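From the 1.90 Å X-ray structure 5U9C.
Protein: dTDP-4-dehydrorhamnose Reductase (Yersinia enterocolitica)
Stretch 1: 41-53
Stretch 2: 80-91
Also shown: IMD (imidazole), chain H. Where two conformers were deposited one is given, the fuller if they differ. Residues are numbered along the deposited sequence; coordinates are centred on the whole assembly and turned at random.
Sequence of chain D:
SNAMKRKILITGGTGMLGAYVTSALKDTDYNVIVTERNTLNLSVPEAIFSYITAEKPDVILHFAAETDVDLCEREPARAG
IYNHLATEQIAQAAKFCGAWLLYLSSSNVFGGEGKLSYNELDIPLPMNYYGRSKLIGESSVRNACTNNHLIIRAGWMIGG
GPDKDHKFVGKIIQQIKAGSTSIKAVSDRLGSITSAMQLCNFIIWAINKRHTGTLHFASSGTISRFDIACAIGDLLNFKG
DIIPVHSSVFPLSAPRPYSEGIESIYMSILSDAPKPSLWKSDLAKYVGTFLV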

# COMPACT_ATOMS: atom_id res chain seq x y z
N ASN D 41 32.81 -0.08 23.82
CA ASN D 41 31.60 -0.84 24.11
C ASN D 41 30.44 -0.07 23.45
O ASN D 41 30.25 1.12 23.71
N LEU D 42 29.71 -0.75 22.56
CA LEU D 42 28.58 -0.12 21.86
C LEU D 42 27.52 0.40 22.82
O LEU D 42 26.81 1.34 22.48
N SER D 43 27.43 -0.19 24.02
CA SER D 43 26.46 0.28 25.01
C SER D 43 26.94 1.50 25.78
O SER D 43 26.23 1.97 26.63
N VAL D 44 28.16 1.97 25.50
CA VAL D 44 28.70 3.18 26.12
C VAL D 44 29.18 4.08 24.96
O VAL D 44 30.38 4.34 24.81
N PRO D 45 28.24 4.55 24.12
CA PRO D 45 28.62 5.40 23.00
C PRO D 45 29.31 6.70 23.42
O PRO D 45 30.11 7.23 22.66
N GLU D 46 29.03 7.18 24.63
CA GLU D 46 29.63 8.43 25.09
C GLU D 46 31.15 8.43 25.30
O GLU D 46 31.74 9.50 25.46
N ALA D 47 31.77 7.25 25.32
CA ALA D 47 33.22 7.14 25.51
C ALA D 47 33.94 6.87 24.19
O ALA D 47 35.17 6.87 24.14
N ILE D 48 33.18 6.66 23.13
CA ILE D 48 33.78 6.32 21.85
C ILE D 48 34.62 7.43 21.19
O ILE D 48 35.74 7.16 20.75
N PHE D 49 34.09 8.64 21.10
CA PHE D 49 34.78 9.74 20.43
C PHE D 49 36.18 10.01 20.99
O PHE D 49 37.16 10.08 20.22
N SER D 50 36.29 10.15 22.31
CA SER D 50 37.60 10.41 22.92
C SER D 50 38.58 9.29 22.65
O SER D 50 39.73 9.54 22.32
N TYR D 51 38.11 8.05 22.78
CA TYR D 51 38.97 6.88 22.55
C TYR D 51 39.48 6.82 21.12
O TYR D 51 40.69 6.78 20.90
N ILE D 52 38.59 6.85 20.15
CA ILE D 52 39.03 6.77 18.76
C ILE D 52 39.91 7.94 18.30
O ILE D 52 40.94 7.71 17.65
N THR D 53 39.55 9.17 18.67
CA THR D 53 40.33 10.33 18.23
C THR D 53 41.74 10.30 18.79
O THR D 53 42.67 10.68 18.09
N GLY D 80 18.89 0.92 18.70
CA GLY D 80 19.23 2.31 18.48
C GLY D 80 20.58 2.69 19.06
O GLY D 80 21.43 3.25 18.38
N ILE D 81 20.78 2.36 20.33
CA ILE D 81 22.04 2.67 20.98
C ILE D 81 23.24 2.00 20.32
O ILE D 81 24.24 2.66 20.03
N TYR D 82 23.11 0.70 20.05
CA TYR D 82 24.22 -0.07 19.50
C TYR D 82 24.53 0.16 18.04
O TYR D 82 25.70 0.17 17.65
N ASN D 83 23.49 0.31 17.23
CA ASN D 83 23.67 0.43 15.77
C ASN D 83 23.61 1.84 15.26
O ASN D 83 24.22 2.16 14.23
N HIS D 84 22.86 2.70 15.96
CA HIS D 84 22.78 4.09 15.54
C HIS D 84 23.65 5.03 16.36
O HIS D 84 24.57 5.61 15.83
N LEU D 85 23.36 5.17 17.65
CA LEU D 85 24.12 6.12 18.45
C LEU D 85 25.63 5.82 18.48
O LEU D 85 26.42 6.73 18.34
N ALA D 86 26.02 4.56 18.67
CA ALA D 86 27.42 4.21 18.68
C ALA D 86 28.08 4.53 17.33
O ALA D 86 29.17 5.07 17.29
N THR D 87 27.38 4.22 16.24
CA THR D 87 27.90 4.43 14.90
C THR D 87 28.08 5.93 14.64
O THR D 87 29.04 6.32 13.99
N GLU D 88 27.17 6.76 15.17
CA GLU D 88 27.26 8.20 15.05
C GLU D 88 28.55 8.72 15.68
O GLU D 88 29.22 9.58 15.12
N GLN D 89 28.89 8.22 16.86
CA GLN D 89 30.14 8.63 17.52
C GLN D 89 31.37 8.17 16.73
O GLN D 89 32.34 8.91 16.61
N ILE D 90 31.32 6.96 16.20
CA ILE D 90 32.42 6.45 15.39
C ILE D 90 32.61 7.33 14.14
O ILE D 90 33.74 7.69 13.79
N ALA D 91 31.51 7.67 13.47
CA ALA D 91 31.58 8.51 12.26
C ALA D 91 32.12 9.92 12.60
O ALA D 91 32.92 10.46 11.85

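No direct hydrogen bond joins these two stretches of dTDP-4-dehydrorhamnose reductase; their one polar link passes through a single water. That water donates to Pro45 O (2.7 Å) and to Gln89 OE1 (2.7 Å) and accepts from Phe49 N (2.9 Å), so it satisfies the backbone amide of Phe49 while tying it to a side chain of the other stretch. Gln89, in the m rotamer at both chi1 and chi2, points toward the first stretch and lays its CG 3.4 Å from Pro45 O. Its OE1 also receives a weak hydrogen bond from imidazole N1 (3.3 Å), a ligand probably left from the crystallisation liquor, whose C2 lies over one face of the Phe49 ring.

The rest illustrates a general principle: a contact without direct hydrogen bonds can still be built largely from apolar packing. Asn41 OD1 accepts from Ser43 OG (2.6 Å) and Ser43 N (2.9 Å), bracing the type I turn from Asn41 to Val44. Within that turn Leu42 (m, t) points toward the partner helix. Its CB sits over the face of the Tyr82 ring, 4.2 Å from the centroid, a CH-pi contact, while Leu42 CD2 reaches Ala86 CB at 3.7 Å. The backbones come close here, with Pro45 CA 4.6 Å from Ala86 CA, and Pro45 CB lies 3.9 Å from Ala86 CA. Pro45 CD also meets Ile81 CG2 at 4.1 Å.

The helix axes come within 8.8 Å at their closest and cross at -36°. Farther along the first stretch, Ile48 and Ile52, both m, t, point toward the second stretch and supply much of the apolar packing. Ile48 CD1 touches Ala86 CB (3.9 Å), Ile48 CG2 touches Ile90 CG1 (3.7 Å), and Ile48 CB lies 4.0 Å from Gln89 CB; Ile52 CD1 packs against the same Ile90 CG1 at 3.9 Å. Val44 and Ala47 point away.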

# COMPACT_ATOMS: atom_id res chain seq x y z
CB ASN D 41 31.46 -0.93 25.63
CG ASN D 41 30.25 -1.72 26.09
OD1 ASN D 41 29.29 -1.96 25.34
ND2 ASN D 41 30.27 -2.12 27.38
CB LEU D 42 27.93 -1.08 20.86
CG LEU D 42 28.82 -1.59 19.73
CD1 LEU D 42 28.00 -2.50 18.83
CD2 LEU D 42 29.43 -0.48 18.92
CB SER D 43 26.12 -0.83 26.02
OG SER D 43 27.28 -1.19 26.72
CB VAL D 44 29.86 2.87 27.11
CG1 VAL D 44 30.29 4.12 27.86
CG2 VAL D 44 29.43 1.81 28.13
CB PRO D 45 27.27 5.69 22.30
CG PRO D 45 26.24 5.46 23.34
CD PRO D 45 26.78 4.36 24.19
CB GLU D 46 28.96 8.91 26.38
CG GLU D 46 29.10 7.97 27.59
CD GLU D 46 28.03 6.88 27.69
OE1 GLU D 46 27.71 6.51 28.84
OE2 GLU D 46 27.47 6.43 26.65
CB ALA D 47 33.54 6.04 26.51
CB ILE D 48 32.71 5.80 20.88
CG1 ILE D 48 32.16 4.47 21.43
CG2 ILE D 48 33.27 5.61 19.48
CD1 ILE D 48 31.05 3.87 20.59
CB PHE D 49 33.92 11.01 20.44
CG PHE D 49 34.51 12.15 19.66
CD1 PHE D 49 35.38 13.06 20.27
CD2 PHE D 49 34.20 12.32 18.31
CE1 PHE D 49 35.92 14.11 19.54
CE2 PHE D 49 34.72 13.38 17.59
CZ PHE D 49 35.60 14.26 18.20
CB SER D 50 37.48 10.62 24.42
OG SER D 50 36.79 11.81 24.69
CB TYR D 51 38.27 5.55 22.92
CG TYR D 51 39.04 4.35 22.46
CD1 TYR D 51 40.26 4.01 23.05
CD2 TYR D 51 38.57 3.57 21.42
CE1 TYR D 51 41.00 2.91 22.60
CE2 TYR D 51 39.29 2.49 20.96
CZ TYR D 51 40.49 2.15 21.54
OH TYR D 51 41.15 1.06 21.04
CB ILE D 52 37.85 6.56 17.80
CG1 ILE D 52 37.18 5.22 18.14
CG2 ILE D 52 38.32 6.60 16.34
CD1 ILE D 52 36.01 4.88 17.23
CB THR D 53 39.64 11.68 18.50
OG1 THR D 53 39.29 11.79 19.88
CG2 THR D 53 38.38 11.80 17.66
CB ILE D 81 22.00 2.24 22.45
CG1 ILE D 81 20.93 3.08 23.20
CG2 ILE D 81 23.38 2.42 23.09
CD1 ILE D 81 20.59 2.59 24.58
CB TYR D 82 23.95 -1.57 19.66
CG TYR D 82 24.21 -2.16 21.03
CD1 TYR D 82 23.67 -1.60 22.18
CD2 TYR D 82 24.93 -3.35 21.15
CE1 TYR D 82 23.87 -2.18 23.44
CE2 TYR D 82 25.14 -3.94 22.40
CZ TYR D 82 24.61 -3.35 23.54
OH TYR D 82 24.83 -3.94 24.77
CB ASN D 83 22.63 -0.46 15.04
CG ASN D 83 22.78 -1.93 15.41
OD1 ASN D 83 23.82 -2.35 15.93
ND2 ASN D 83 21.73 -2.73 15.17
CB HIS D 84 21.34 4.59 15.50
CG HIS D 84 21.23 6.05 15.23
ND1 HIS D 84 20.27 6.84 15.81
CD2 HIS D 84 22.03 6.89 14.52
CE1 HIS D 84 20.42 8.09 15.40
NE2 HIS D 84 21.49 8.15 14.63
CB LEU D 85 23.54 6.24 19.86
CG LEU D 85 22.04 6.64 19.90
CD1 LEU D 85 21.64 6.80 21.35
CD2 LEU D 85 21.75 7.93 19.15
CB ALA D 86 27.62 2.75 19.04
CB THR D 87 26.96 3.78 13.86
OG1 THR D 87 26.92 2.37 14.09
CG2 THR D 87 27.43 4.02 12.43
CB GLU D 88 26.04 8.87 15.70
CG GLU D 88 26.09 10.40 15.88
CD GLU D 88 26.09 11.19 14.58
OE1 GLU D 88 25.77 10.62 13.51
OE2 GLU D 88 26.42 12.41 14.62
CB GLN D 89 30.18 8.15 18.96
CG GLN D 89 29.07 8.79 19.79
CD GLN D 89 29.20 10.28 19.85
OE1 GLN D 89 30.23 10.81 20.26
NE2 GLN D 89 28.14 10.98 19.47
CB ILE D 90 32.20 4.97 15.00
CG1 ILE D 90 32.27 4.10 16.27
CG2 ILE D 90 33.22 4.52 13.96
CD1 ILE D 90 31.89 2.65 16.08
CB ALA D 91 30.23 8.61 11.61
N1 IMD H . 30.71 13.95 21.08
C2 IMD H . 30.83 14.29 19.78
N3 IMD H . 31.63 15.38 19.69
C4 IMD H . 32.02 15.72 20.94
C5 IMD H . 31.44 14.82 21.82
O HOH W 1 31.55 9.51 22.16